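Local coordinates for protein alternansucrase (Leuconostoc mesenteroides, PDB 6HVG) that belongs to glycoside hydrolase family 70, a multidomain protein with a TIM-barrel-type core, repeats of the choline-binding type and a bound calcium ion, at residues K517-W529 and R1174-F1187. Numbering follows the deposited sequence.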
loop_
_atom_site.group_PDB
_atom_site.type_symbol
_atom_site.label_atom_id
_atom_site.label_comp_id
_atom_site.label_asym_id
_atom_site.label_seq_id
_atom_site.Cartn_x
_atom_site.Cartn_y
_atom_site.Cartn_z
ATOM N N LYS A 517 15.273 3.928 10.462
ATOM C CA LYS A 517 13.812 3.836 10.407
ATOM C C LYS A 517 13.137 3.210 11.625
ATOM O O LYS A 517 11.909 3.293 11.774
ATOM C CB LYS A 517 13.378 3.036 9.165
ATOM C CG LYS A 517 13.453 1.516 9.322
ATOM C CD LYS A 517 13.097 0.801 8.028
ATOM C CE LYS A 517 13.155 -0.708 8.195
ATOM N NZ LYS A 517 13.359 -1.381 6.878
ATOM N N GLN A 518 13.916 2.571 12.488
ATOM C CA GLN A 518 13.381 1.964 13.710
ATOM C C GLN A 518 12.684 2.988 14.606
ATOM O O GLN A 518 11.710 2.676 15.294
ATOM C CB GLN A 518 14.490 1.262 14.465
ATOM C CG GLN A 518 15.083 0.093 13.699
ATOM C CD GLN A 518 16.108 -0.685 14.489
ATOM O OE1 GLN A 518 16.475 -0.326 15.617
ATOM N NE2 GLN A 518 16.608 -1.747 13.875
ATOM N N THR A 519 13.164 4.225 14.559
ATOM C CA THR A 519 12.514 5.317 15.266
ATOM C C THR A 519 11.540 6.093 14.398
ATOM O O THR A 519 11.096 7.151 14.796
ATOM C CB THR A 519 13.566 6.275 15.853
ATOM O OG1 THR A 519 14.505 6.671 14.841
ATOM C CG2 THR A 519 14.292 5.580 16.983
ATOM N N GLU A 520 11.239 5.573 13.207
ATOM C CA GLU A 520 10.294 6.222 12.290
ATOM C C GLU A 520 8.936 5.508 12.220
ATOM O O GLU A 520 8.048 5.958 11.517
ATOM C CB GLU A 520 10.898 6.362 10.884
ATOM C CG GLU A 520 12.068 7.323 10.835
ATOM C CD GLU A 520 12.598 7.551 9.449
ATOM O OE1 GLU A 520 12.194 6.825 8.541
ATOM O OE2 GLU A 520 13.447 8.445 9.267
ATOM N N ASP A 521 8.797 4.397 12.946
ATOM C CA ASP A 521 7.541 3.672 13.043
ATOM C C ASP A 521 6.964 3.283 11.679
ATOM O O ASP A 521 5.813 3.574 11.384
ATOM C CB ASP A 521 6.539 4.506 13.841
ATOM C CG ASP A 521 6.926 4.640 15.312
ATOM O OD1 ASP A 521 7.787 3.875 15.794
ATOM O OD2 ASP A 521 6.355 5.525 15.993
ATOM N N GLU A 522 7.786 2.651 10.848
ATOM C CA GLU A 522 7.336 2.099 9.586
ATOM C C GLU A 522 6.018 1.359 9.789
ATOM O O GLU A 522 5.887 0.564 10.702
ATOM C CB GLU A 522 8.389 1.151 8.995
ATOM C CG GLU A 522 8.217 0.885 7.498
ATOM C CD GLU A 522 9.298 -0.001 6.908
ATOM O OE1 GLU A 522 9.640 -1.028 7.535
ATOM O OE2 GLU A 522 9.836 0.339 5.833
ATOM N N ALA A 523 5.035 1.656 8.950
ATOM C CA ALA A 523 3.734 0.982 8.964
ATOM C C ALA A 523 3.235 0.811 7.534
ATOM O O ALA A 523 3.618 1.571 6.655
ATOM C CB ALA A 523 2.728 1.795 9.757
ATOM N N PHE A 524 2.366 -0.165 7.297
ATOM C CA PHE A 524 1.904 -0.423 5.931
ATOM C C PHE A 524 0.403 -0.496 5.793
ATOM O O PHE A 524 -0.113 -0.986 4.823
ATOM C CB PHE A 524 2.532 -1.692 5.399
ATOM C CG PHE A 524 4.026 -1.619 5.289
ATOM C CD1 PHE A 524 4.836 -2.015 6.341
ATOM C CD2 PHE A 524 4.617 -1.159 4.129
ATOM C CE1 PHE A 524 6.212 -1.963 6.228
ATOM C CE2 PHE A 524 5.997 -1.100 4.013
ATOM C CZ PHE A 524 6.796 -1.507 5.065
ATOM N N ASP A 525 -0.318 0.058 6.740
ATOM C CA ASP A 525 -1.737 0.029 6.599
ATOM C C ASP A 525 -2.177 1.235 5.758
ATOM O O ASP A 525 -1.629 2.328 5.872
ATOM C CB ASP A 525 -2.420 -0.074 7.969
ATOM C CG ASP A 525 -2.330 1.194 8.756
ATOM O OD1 ASP A 525 -3.145 2.120 8.458
ATOM O OD2 ASP A 525 -1.453 1.253 9.660
ATOM N N GLY A 526 -3.180 1.012 4.916
ATOM C CA GLY A 526 -3.701 2.032 4.018
ATOM C C GLY A 526 -2.654 2.402 2.987
ATOM O O GLY A 526 -1.791 1.566 2.634
ATOM N N LEU A 527 -2.683 3.659 2.540
ATOM C CA LEU A 527 -1.743 4.114 1.518
ATOM C C LEU A 527 -0.300 4.090 1.985
ATOM O O LEU A 527 0.631 4.211 1.181
ATOM C CB LEU A 527 -2.092 5.507 1.067
ATOM C CG LEU A 527 -3.462 5.689 0.400
ATOM C CD1 LEU A 527 -3.577 7.151 -0.010
ATOM C CD2 LEU A 527 -3.666 4.786 -0.801
ATOM N N GLN A 528 -0.104 3.888 3.284
ATOM C CA GLN A 528 1.225 3.669 3.820
ATOM C C GLN A 528 1.850 2.429 3.217
ATOM O O GLN A 528 3.074 2.291 3.171
ATOM C CB GLN A 528 1.177 3.553 5.329
ATOM C CG GLN A 528 0.749 4.833 6.024
ATOM C CD GLN A 528 0.768 4.724 7.520
ATOM O OE1 GLN A 528 1.416 5.489 8.196
ATOM N NE2 GLN A 528 0.096 3.745 8.035
ATOM N N TRP A 529 1.001 1.539 2.732
ATOM C CA TRP A 529 1.424 0.332 2.039
ATOM C C TRP A 529 2.449 0.589 0.937
ATOM O O TRP A 529 3.284 -0.269 0.673
ATOM C CB TRP A 529 0.190 -0.356 1.436
ATOM C CG TRP A 529 0.470 -1.540 0.600
ATOM C CD1 TRP A 529 0.501 -1.596 -0.769
ATOM C CD2 TRP A 529 0.735 -2.861 1.065
ATOM N NE1 TRP A 529 0.788 -2.884 -1.185
ATOM C CE2 TRP A 529 0.936 -3.680 -0.079
ATOM C CE3 TRP A 529 0.844 -3.431 2.333
ATOM C CZ2 TRP A 529 1.236 -5.046 0.016
ATOM C CZ3 TRP A 529 1.150 -4.791 2.430
ATOM C CH2 TRP A 529 1.344 -5.582 1.277
ATOM N N ARG A 1174 5.007 12.172 12.601
ATOM C CA ARG A 1174 4.652 10.911 11.931
ATOM C C ARG A 1174 3.154 10.766 11.832
ATOM O O ARG A 1174 2.456 10.834 12.829
ATOM C CB ARG A 1174 5.234 9.734 12.679
ATOM C CG ARG A 1174 4.939 8.370 12.094
ATOM C CD ARG A 1174 5.827 8.077 10.891
ATOM N NE ARG A 1174 5.659 6.705 10.462
ATOM C CZ ARG A 1174 4.575 6.254 9.837
ATOM N NH1 ARG A 1174 3.557 7.069 9.525
ATOM N NH2 ARG A 1174 4.508 4.973 9.505
ATOM N N VAL A 1175 2.669 10.598 10.601
ATOM C CA VAL A 1175 1.231 10.642 10.314
ATOM C C VAL A 1175 0.827 9.529 9.390
ATOM O O VAL A 1175 1.668 8.954 8.684
ATOM C CB VAL A 1175 0.821 11.940 9.614
ATOM C CG1 VAL A 1175 0.911 13.115 10.558
ATOM C CG2 VAL A 1175 1.687 12.184 8.389
ATOM N N ASP A 1176 -0.477 9.252 9.397
ATOM C CA ASP A 1176 -1.092 8.308 8.461
ATOM C C ASP A 1176 -1.530 9.047 7.204
ATOM O O ASP A 1176 -1.296 10.254 7.076
ATOM C CB ASP A 1176 -2.251 7.545 9.119
ATOM C CG ASP A 1176 -3.423 8.432 9.529
ATOM O OD1 ASP A 1176 -3.567 9.565 9.036
ATOM O OD2 ASP A 1176 -4.254 7.977 10.337
ATOM N N GLU A 1177 -2.121 8.335 6.255
ATOM C CA GLU A 1177 -2.451 8.946 4.962
ATOM C C GLU A 1177 -3.295 10.209 5.057
ATOM O O GLU A 1177 -3.164 11.093 4.211
ATOM C CB GLU A 1177 -3.149 7.937 4.072
ATOM C CG GLU A 1177 -4.544 7.557 4.548
ATOM C CD GLU A 1177 -5.044 6.321 3.850
ATOM O OE1 GLU A 1177 -4.432 5.252 4.030
ATOM O OE2 GLU A 1177 -6.016 6.441 3.110
ATOM N N ARG A 1178 -4.127 10.307 6.092
ATOM C CA ARG A 1178 -4.953 11.504 6.323
ATOM C C ARG A 1178 -4.260 12.635 7.080
ATOM O O ARG A 1178 -4.888 13.652 7.394
ATOM C CB ARG A 1178 -6.232 11.133 7.083
ATOM C CG ARG A 1178 -7.187 10.250 6.298
ATOM C CD ARG A 1178 -8.431 9.933 7.090
ATOM N NE ARG A 1178 -9.403 9.213 6.290
ATOM C CZ ARG A 1178 -9.325 7.921 5.971
ATOM N NH1 ARG A 1178 -8.305 7.173 6.379
ATOM N NH2 ARG A 1178 -10.270 7.372 5.204
ATOM N N GLY A 1179 -2.992 12.466 7.409
ATOM C CA GLY A 1179 -2.274 13.496 8.152
ATOM C C GLY A 1179 -2.613 13.569 9.638
ATOM O O GLY A 1179 -2.405 14.578 10.273
ATOM N N ASN A 1180 -3.131 12.482 10.181
ATOM C CA ASN A 1180 -3.411 12.370 11.592
ATOM C C ASN A 1180 -2.269 11.675 12.263
ATOM O O ASN A 1180 -1.742 10.682 11.776
ATOM C CB ASN A 1180 -4.681 11.575 11.840
ATOM C CG ASN A 1180 -5.907 12.299 11.354
ATOM O OD1 ASN A 1180 -5.977 13.528 11.424
ATOM N ND2 ASN A 1180 -6.884 11.541 10.848
ATOM N N GLN A 1181 -1.885 12.212 13.402
ATOM C CA GLN A 1181 -0.740 11.703 14.124
ATOM C C GLN A 1181 -0.999 10.249 14.447
ATOM O O GLN A 1181 -2.120 9.915 14.847
ATOM C CB GLN A 1181 -0.597 12.538 15.393
ATOM C CG GLN A 1181 0.574 12.201 16.265
ATOM C CD GLN A 1181 0.722 13.172 17.406
ATOM O OE1 GLN A 1181 0.602 14.380 17.226
ATOM N NE2 GLN A 1181 1.053 12.652 18.578
ATOM N N LEU A 1182 0.010 9.390 14.275
ATOM C CA LEU A 1182 -0.135 7.972 14.661
ATOM C C LEU A 1182 -0.398 7.916 16.148
ATOM O O LEU A 1182 0.082 8.774 16.883
ATOM C CB LEU A 1182 1.100 7.129 14.328
ATOM C CG LEU A 1182 1.328 6.632 12.901
ATOM C CD1 LEU A 1182 2.525 5.693 12.881
ATOM C CD2 LEU A 1182 0.132 5.927 12.291
ATOM N N LYS A 1183 -1.183 6.940 16.592
ATOM C CA LYS A 1183 -1.635 6.880 18.004
ATOM C C LYS A 1183 -0.479 6.763 19.004
ATOM O O LYS A 1183 -0.441 7.487 20.002
ATOM C CB LYS A 1183 -2.689 5.766 18.235
ATOM C CG LYS A 1183 -2.292 4.356 17.803
ATOM C CD LYS A 1183 -3.257 3.290 18.350
ATOM C CE LYS A 1183 -4.546 3.147 17.536
ATOM N NZ LYS A 1183 -4.397 2.270 16.334
ATOM N N ASP A 1184 0.474 5.874 18.723
ATOM C CA ASP A 1184 1.552 5.569 19.678
ATOM C C ASP A 1184 2.929 5.947 19.121
ATOM O O ASP A 1184 3.805 5.087 18.978
ATOM C CB ASP A 1184 1.514 4.069 20.041
ATOM C CG ASP A 1184 0.145 3.621 20.584
ATOM O OD1 ASP A 1184 -0.518 4.425 21.283
ATOM O OD2 ASP A 1184 -0.261 2.463 20.299
ATOM N N THR A 1185 3.110 7.228 18.814
ATOM C CA THR A 1185 4.352 7.688 18.231
ATOM C C THR A 1185 5.024 8.743 19.100
ATOM O O THR A 1185 4.392 9.692 19.582
ATOM C CB THR A 1185 4.190 8.267 16.794
ATOM O OG1 THR A 1185 5.479 8.518 16.228
ATOM C CG2 THR A 1185 3.429 9.603 16.820
ATOM N N ASP A 1186 6.332 8.573 19.251
ATOM C CA ASP A 1186 7.162 9.579 19.897
ATOM C C ASP A 1186 7.610 10.598 18.875
ATOM O O ASP A 1186 8.165 11.623 19.248
ATOM C CB ASP A 1186 8.411 8.947 20.542
ATOM C CG ASP A 1186 8.077 7.738 21.381
ATOM O OD1 ASP A 1186 7.018 7.786 22.062
ATOM O OD2 ASP A 1186 8.856 6.746 21.323
ATOM N N PHE A 1187 7.399 10.303 17.592
ATOM C CA PHE A 1187 7.806 11.194 16.521
ATOM C C PHE A 1187 6.782 12.317 16.349
ATOM O O PHE A 1187 5.900 12.244 15.507
ATOM C CB PHE A 1187 7.994 10.405 15.241
ATOM C CG PHE A 1187 8.918 11.060 14.243
ATOM C CD1 PHE A 1187 8.683 12.349 13.773
ATOM C CD2 PHE A 1187 10.010 10.364 13.748
ATOM C CE1 PHE A 1187 9.513 12.916 12.827
ATOM C CE2 PHE A 1187 10.827 10.930 12.795
ATOM C CZ PHE A 1187 10.581 12.208 12.339
HETATM O O HOH W 1 -2.540 5.463 6.207
#
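Arg1174 lays its guanidinium edge along the loop 520-523 and against the amide end of Gln528, while Leu1182 CD1, from the same segment, lies over one face. The chain leaves with CG anti to the backbone N (chi1 180°) and bends at chi2, which turns the guanidinium toward 520-528. Arg1174 NE hydrogen-bonds to Glu520 O at 2.7 Å, in the guanidinium plane; Arg1174 NH2 reaches Asp521 O, also at 2.7 Å but tilted from that plane. Arg1174 NH1 meets Gln528 OE1 at 3.0 Å, with the amide plane turned 74° from the guanidinium. The other end of that amide is held too, Gln528 NE2 donating to Asp525 O at 3.1 Å. Ala523 CB packs 3.7 Å from Arg1174 NH2. At one end of the contact, Thr1185 OG1 donates to Asp521 OD2 (3.1 Å) and accepts from Phe1187 N, an ST turn. At the other, Leu527 N hydrogen-bonds to Glu1177 OE1 (2.8 Å), nearly straight, from above the carboxylate plane, and a water joins this oxygen to Asp525 O; Ser574 OG hydrogen-bonds to Glu1177 OE2. The end of strand 1166-1175, which pairs antiparallel with strand 534-537, and the loop after it thus hold the loop leading into helix 528-531. Three neutral oxygens take up guanidinium N-H groups here, so the arginine probably ties the loop's backbone to the Gln528 side chain; the Glu520 and Asp521 carboxylates do not touch it.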